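PDB 3QFI: transcriptional regulator from Enterococcus faecalis, which is of unknown function but belongs to the LytR-CpsA-Psr family and has an alpha/beta fold built around a mixed beta-sheet. Local coordinates for residues His104-Asn110 with Asn203-Leu208; Asp116-Val121 with Leu197-Glu201. Residues are numbered along the deposited sequence.

Contact 1: His104-Asn110 with Asn203-Leu208; sequences HHYVSIN and NVKTDL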
loop_
_atom_site.group_PDB
_atom_site.type_symbol
_atom_site.label_atom_id
_atom_site.label_comp_id
_atom_site.label_asym_id
_atom_site.label_seq_id
_atom_site.Cartn_x
_atom_site.Cartn_y
_atom_site.Cartn_z
ATOM N N HIS A 104 9.192 -1.491 -8.778
ATOM C CA HIS A 104 9.164 -1.449 -10.233
ATOM C C HIS A 104 8.173 -0.479 -10.828
ATOM O O HIS A 104 8.447 0.165 -11.847
ATOM C CB HIS A 104 8.868 -2.835 -10.761
ATOM C CG HIS A 104 9.830 -3.858 -10.268
ATOM N ND1 HIS A 104 9.465 -4.873 -9.414
ATOM C CD2 HIS A 104 11.164 -3.983 -10.460
ATOM C CE1 HIS A 104 10.533 -5.582 -9.100
ATOM N NE2 HIS A 104 11.577 -5.062 -9.722
ATOM N N HIS A 105 7.018 -0.380 -10.186
ATOM C CA HIS A 105 5.967 0.484 -10.671
ATOM C C HIS A 105 5.240 1.189 -9.534
ATOM O O HIS A 105 5.261 0.738 -8.381
ATOM C CB HIS A 105 4.964 -0.348 -11.462
ATOM C CG HIS A 105 5.539 -0.998 -12.678
ATOM N ND1 HIS A 105 5.939 -0.280 -13.785
ATOM C CD2 HIS A 105 5.752 -2.301 -12.977
ATOM C CE1 HIS A 105 6.371 -1.114 -14.714
ATOM N NE2 HIS A 105 6.268 -2.345 -14.251
ATOM N N TYR A 106 4.578 2.291 -9.865
ATOM C CA TYR A 106 3.824 3.030 -8.871
ATOM C C TYR A 106 2.514 3.500 -9.486
ATOM O O TYR A 106 2.351 3.507 -10.710
ATOM C CB TYR A 106 4.608 4.249 -8.400
ATOM C CG TYR A 106 4.535 5.424 -9.344
ATOM C CD1 TYR A 106 5.378 5.520 -10.456
ATOM C CD2 TYR A 106 3.599 6.437 -9.136
ATOM C CE1 TYR A 106 5.280 6.609 -11.342
ATOM C CE2 TYR A 106 3.493 7.516 -10.005
ATOM C CZ TYR A 106 4.327 7.604 -11.100
ATOM O OH TYR A 106 4.197 8.693 -11.940
ATOM N N VAL A 107 1.581 3.885 -8.624
ATOM C CA VAL A 107 0.292 4.410 -9.057
ATOM C C VAL A 107 -0.234 5.400 -8.020
ATOM O O VAL A 107 -0.231 5.117 -6.828
ATOM C CB VAL A 107 -0.756 3.277 -9.298
ATOM C CG1 VAL A 107 -0.775 2.343 -8.141
ATOM C CG2 VAL A 107 -2.153 3.878 -9.501
ATOM N N SER A 108 -0.634 6.580 -8.493
ATOM C CA SER A 108 -1.192 7.637 -7.652
ATOM C C SER A 108 -2.643 7.789 -8.055
ATOM O O SER A 108 -2.936 8.029 -9.233
ATOM C CB SER A 108 -0.496 8.979 -7.889
ATOM O OG SER A 108 0.793 9.030 -7.319
ATOM N N ILE A 109 -3.543 7.663 -7.084
ATOM C CA ILE A 109 -4.976 7.782 -7.335
ATOM C C ILE A 109 -5.583 8.834 -6.407
ATOM O O ILE A 109 -5.281 8.862 -5.209
ATOM C CB ILE A 109 -5.698 6.444 -7.067
ATOM C CG1 ILE A 109 -4.758 5.278 -7.428
ATOM C CG2 ILE A 109 -7.011 6.391 -7.869
ATOM C CD1 ILE A 109 -5.331 3.877 -7.168
ATOM N N ASN A 110 -6.427 9.698 -6.972
ATOM C CA ASN A 110 -7.139 10.746 -6.231
ATOM C C ASN A 110 -8.352 10.111 -5.580
ATOM O O ASN A 110 -8.664 8.955 -5.831
ATOM C CB ASN A 110 -7.679 11.821 -7.180
ATOM C CG ASN A 110 -6.621 12.766 -7.664
ATOM O OD1 ASN A 110 -6.894 13.639 -8.501
ATOM N ND2 ASN A 110 -5.401 12.616 -7.144
ATOM N N ASN A 203 -7.429 11.196 -13.353
ATOM C CA ASN A 203 -7.202 11.341 -11.920
ATOM C C ASN A 203 -6.263 10.257 -11.389
ATOM O O ASN A 203 -6.232 9.961 -10.187
ATOM C CB ASN A 203 -8.532 11.286 -11.156
ATOM C CG ASN A 203 -9.451 12.449 -11.490
ATOM O OD1 ASN A 203 -10.269 12.372 -12.406
ATOM N ND2 ASN A 203 -9.305 13.542 -10.755
ATOM N N VAL A 204 -5.493 9.670 -12.293
ATOM C CA VAL A 204 -4.545 8.627 -11.931
ATOM C C VAL A 204 -3.213 8.821 -12.656
ATOM O O VAL A 204 -3.184 9.107 -13.852
ATOM C CB VAL A 204 -5.099 7.224 -12.288
ATOM C CG1 VAL A 204 -4.024 6.177 -12.086
ATOM C CG2 VAL A 204 -6.304 6.914 -11.437
ATOM N N LYS A 205 -2.118 8.676 -11.917
ATOM C CA LYS A 205 -0.791 8.788 -12.491
ATOM C C LYS A 205 -0.095 7.438 -12.332
ATOM O O LYS A 205 -0.208 6.793 -11.297
ATOM C CB LYS A 205 0.021 9.867 -11.779
ATOM C CG LYS A 205 -0.411 11.298 -12.037
ATOM C CD LYS A 205 0.578 12.254 -11.364
ATOM C CE LYS A 205 0.172 13.713 -11.504
ATOM N NZ LYS A 205 -1.217 13.925 -11.030
ATOM N N THR A 206 0.630 7.011 -13.358
ATOM C CA THR A 206 1.326 5.739 -13.306
ATOM C C THR A 206 2.335 5.624 -14.437
ATOM O O THR A 206 2.163 6.229 -15.490
ATOM C CB THR A 206 0.324 4.564 -13.412
ATOM O OG1 THR A 206 1.027 3.319 -13.322
ATOM C CG2 THR A 206 -0.417 4.619 -14.737
ATOM N N ASP A 207 3.394 4.852 -14.208
ATOM C CA ASP A 207 4.425 4.621 -15.215
ATOM C C ASP A 207 4.122 3.278 -15.860
ATOM O O ASP A 207 4.949 2.711 -16.568
ATOM C CB ASP A 207 5.804 4.575 -14.560
ATOM C CG ASP A 207 5.884 3.547 -13.439
ATOM O OD1 ASP A 207 4.822 2.986 -13.070
ATOM O OD2 ASP A 207 7.005 3.308 -12.926
ATOM N N LEU A 208 2.918 2.783 -15.583
ATOM C CA LEU A 208 2.429 1.508 -16.092
ATOM C C LEU A 208 1.642 1.746 -17.378
ATOM O O LEU A 208 0.636 2.457 -17.379
ATOM C CB LEU A 208 1.532 0.863 -15.037
ATOM C CG LEU A 208 1.359 -0.657 -15.036
ATOM C CD1 LEU A 208 2.717 -1.353 -14.960
ATOM C CD2 LEU A 208 0.503 -1.046 -13.845
HETATM O O HOH W 1 -2.966 12.398 -8.467
#
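Where the strand pairing frays, side chains take over from the backbone: Tyr106 N donates to Asp207 OD1 (3.3 Å), and Thr206 OG1 donates to Tyr106 O (2.9 Å). The same Thr206 OG1 accepts from Leu208 N (3.0 Å), an ST turn; Leu208 CD1 then lies 3.5 Å from the centroid of the His105 ring, almost exactly over its face, a CH-pi contact. Regular pairing follows. Ser108 and Lys205 form a hydrogen-bonded antiparallel pair, with Ser108 N to Lys205 O at 2.8 Å and Lys205 N to Ser108 O at 2.9 Å; Asn110 N to Asn203 O (3.2 Å) extends the ladder. Ile109 CG2 meets Val204 CG2 (3.7 Å) and Val107 CG2 meets Val204 CG1 (3.9 Å) on one face, while Ser108 and Lys205 occupy the other. Strand 105-109 also pairs, in parallel, with strand 22-28, and the short antiparallel strand 204-206 is outermost on this side of the chain's mixed sheet in this alpha/beta fold.

Contact 2: Asp116-Val121 with Leu197-Glu201; sequences DLIDAV and LDAVE
This is an alpha-helix packed side by side with a 3-10 turn, in the alpha/beta fold of a LytR-CpsA-Psr family protein. Residues from Asp116 on lie in the C-terminal part of helix 111-120, with Ala120 N bonded to Asp116 O at 2.8 Å and Val121 at phi/psi -103/1. Residues 197-201 belong to a 3-10 segment that extends beyond both their ends, between helix 166-184 and strand 204-206, with Val200 N (less surely placed) to Leu197 O at 2.9 Å and Glu201 N to Asp198 O at 2.6 Å. The register runs in opposite senses: Leu197 lies opposite Ala120 (CA-CA 5.6 Å) and Val200 opposite Asp116 (6.0 Å). No hydrogen bond joins the two; the contact is mainly apolar. Leu197 (phi/psi -56/-24) has chi1 at -95°, between wells, and chi2 m, and its CD1 methyl lies against the helix. That single atom lies 3.3 Å from Leu117 CD1, 3.3 Å from Ala120 CB and 3.9 Å from Val121 CG1, the first two distances being very tight for carbons. Leu117 takes the t,p rotamer; from helix 166-184, Ile180 touches Leu117 and Val184 touches Val121. Asp198 (-52/-17) turns away. Ala199 (-61/1) points toward the helix and meets the carboxylate of Asp116, whose chi1 is t: Asp116 OD2 is a tight 3.0 Å from Ala199 CB and 2.7 Å from Ala199 O, two acceptors in unfavourably close approach, not a hydrogen bond. Val200 (-114/0), chi1 p, also points toward the helix and sets its CG2 methyl 4.3 Å from Leu117 CB.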
loop_
_atom_site.group_PDB
_atom_site.type_symbol
_atom_site.label_atom_id
_atom_site.label_comp_id
_atom_site.label_asym_id
_atom_site.label_seq_id
_atom_site.Cartn_x
_atom_site.Cartn_y
_atom_site.Cartn_z
ATOM N N ASP A 116 -14.398 6.766 -8.880
ATOM C CA ASP A 116 -14.825 6.361 -10.215
ATOM C C ASP A 116 -14.369 4.944 -10.563
ATOM O O ASP A 116 -15.008 4.252 -11.357
ATOM C CB ASP A 116 -14.303 7.333 -11.277
ATOM C CG ASP A 116 -14.920 7.084 -12.657
ATOM O OD1 ASP A 116 -16.168 7.142 -12.769
ATOM O OD2 ASP A 116 -14.168 6.841 -13.635
ATOM N N LEU A 117 -13.261 4.518 -9.970
ATOM C CA LEU A 117 -12.733 3.186 -10.215
ATOM C C LEU A 117 -13.652 2.146 -9.588
ATOM O O LEU A 117 -13.798 1.040 -10.104
ATOM C CB LEU A 117 -11.329 3.061 -9.620
ATOM C CG LEU A 117 -10.612 1.713 -9.767
ATOM C CD1 LEU A 117 -10.478 1.353 -11.229
ATOM C CD2 LEU A 117 -9.233 1.785 -9.099
ATOM N N ILE A 118 -14.272 2.503 -8.470
ATOM C CA ILE A 118 -15.164 1.581 -7.802
ATOM C C ILE A 118 -16.449 1.472 -8.607
ATOM O O ILE A 118 -16.982 0.376 -8.780
ATOM C CB ILE A 118 -15.436 2.034 -6.350
ATOM C CG1 ILE A 118 -14.114 2.021 -5.568
ATOM C CG2 ILE A 118 -16.444 1.106 -5.677
ATOM C CD1 ILE A 118 -14.232 2.415 -4.107
ATOM N N ASP A 119 -16.931 2.592 -9.138
ATOM C CA ASP A 119 -18.154 2.562 -9.943
ATOM C C ASP A 119 -17.941 1.983 -11.339
ATOM O O ASP A 119 -18.847 1.389 -11.911
ATOM C CB ASP A 119 -18.751 3.960 -10.065
ATOM C CG ASP A 119 -19.246 4.488 -8.739
ATOM O OD1 ASP A 119 -19.785 3.678 -7.950
ATOM O OD2 ASP A 119 -19.107 5.705 -8.482
ATOM N N ALA A 120 -16.739 2.155 -11.874
ATOM C CA ALA A 120 -16.405 1.653 -13.197
ATOM C C ALA A 120 -16.322 0.133 -13.201
ATOM O O ALA A 120 -16.364 -0.496 -14.266
ATOM C CB ALA A 120 -15.076 2.240 -13.655
ATOM N N VAL A 121 -16.171 -0.458 -12.020
ATOM C CA VAL A 121 -16.091 -1.908 -11.917
ATOM C C VAL A 121 -17.410 -2.505 -11.426
ATOM O O VAL A 121 -17.513 -3.715 -11.251
ATOM C CB VAL A 121 -14.950 -2.364 -10.958
ATOM C CG1 VAL A 121 -13.602 -1.876 -11.479
ATOM C CG2 VAL A 121 -15.203 -1.844 -9.546
ATOM N N LEU A 197 -12.772 1.720 -18.016
ATOM C CA LEU A 197 -12.102 2.090 -16.780
ATOM C C LEU A 197 -11.299 3.369 -16.946
ATOM O O LEU A 197 -11.045 4.064 -15.975
ATOM C CB LEU A 197 -11.177 0.957 -16.318
ATOM C CG LEU A 197 -11.726 -0.057 -15.305
ATOM C CD1 LEU A 197 -12.139 0.684 -14.051
ATOM C CD2 LEU A 197 -12.900 -0.816 -15.877
ATOM N N ASP A 198 -10.914 3.685 -18.177
ATOM C CA ASP A 198 -10.136 4.892 -18.441
ATOM C C ASP A 198 -10.737 6.158 -17.859
ATOM O O ASP A 198 -10.050 7.172 -17.733
ATOM C CB ASP A 198 -9.930 5.073 -19.938
ATOM C CG ASP A 198 -8.940 4.080 -20.501
ATOM O OD1 ASP A 198 -7.821 3.983 -19.945
ATOM O OD2 ASP A 198 -9.276 3.400 -21.496
ATOM N N ALA A 199 -12.018 6.096 -17.502
ATOM C CA ALA A 199 -12.717 7.234 -16.906
ATOM C C ALA A 199 -12.037 7.627 -15.595
ATOM O O ALA A 199 -12.483 8.540 -14.892
ATOM C CB ALA A 199 -14.176 6.875 -16.644
ATOM N N VAL A 200 -10.963 6.919 -15.261
ATOM C CA VAL A 200 -10.231 7.214 -14.047
ATOM C C VAL A 200 -8.835 7.726 -14.398
ATOM O O VAL A 200 -8.046 8.049 -13.508
ATOM C CB VAL A 200 -10.106 5.964 -13.153
ATOM C CG1 VAL A 200 -9.115 4.980 -13.755
ATOM C CG2 VAL A 200 -9.672 6.376 -11.758
ATOM N N GLU A 201 -8.547 7.820 -15.696
ATOM C CA GLU A 201 -7.235 8.271 -16.163
ATOM C C GLU A 201 -6.919 9.719 -15.833
ATOM O O GLU A 201 -5.777 10.060 -15.521
ATOM C CB GLU A 201 -7.101 8.075 -17.679
ATOM C CG GLU A 201 -7.054 6.615 -18.149
ATOM C CD GLU A 201 -6.059 5.753 -17.366
ATOM O OE1 GLU A 201 -4.969 6.256 -17.000
ATOM O OE2 GLU A 201 -6.365 4.560 -17.136
#

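Overall arrangement
Contacts 1 and 2 adjoin in sequence, their centres 14 Å apart on the same side of the chain's centre. Strand 105-109 of contact 1 runs through Asn110, the N-cap position, into helix 111-120, whose C-terminal part makes contact 2. On the returning chain the order is reversed: the 3-10 segment 197-201 comes first, then strand 204-206. Contact 2 is therefore nested inside the loop that contact 1 closes, and the intervening chain includes helices 150-156 and 166-184. The returning chain thus meets one continuous strand-helix unit twice, first beside its helix and then at the edge of the mixed sheet, so residues far apart in sequence lie together on one flank.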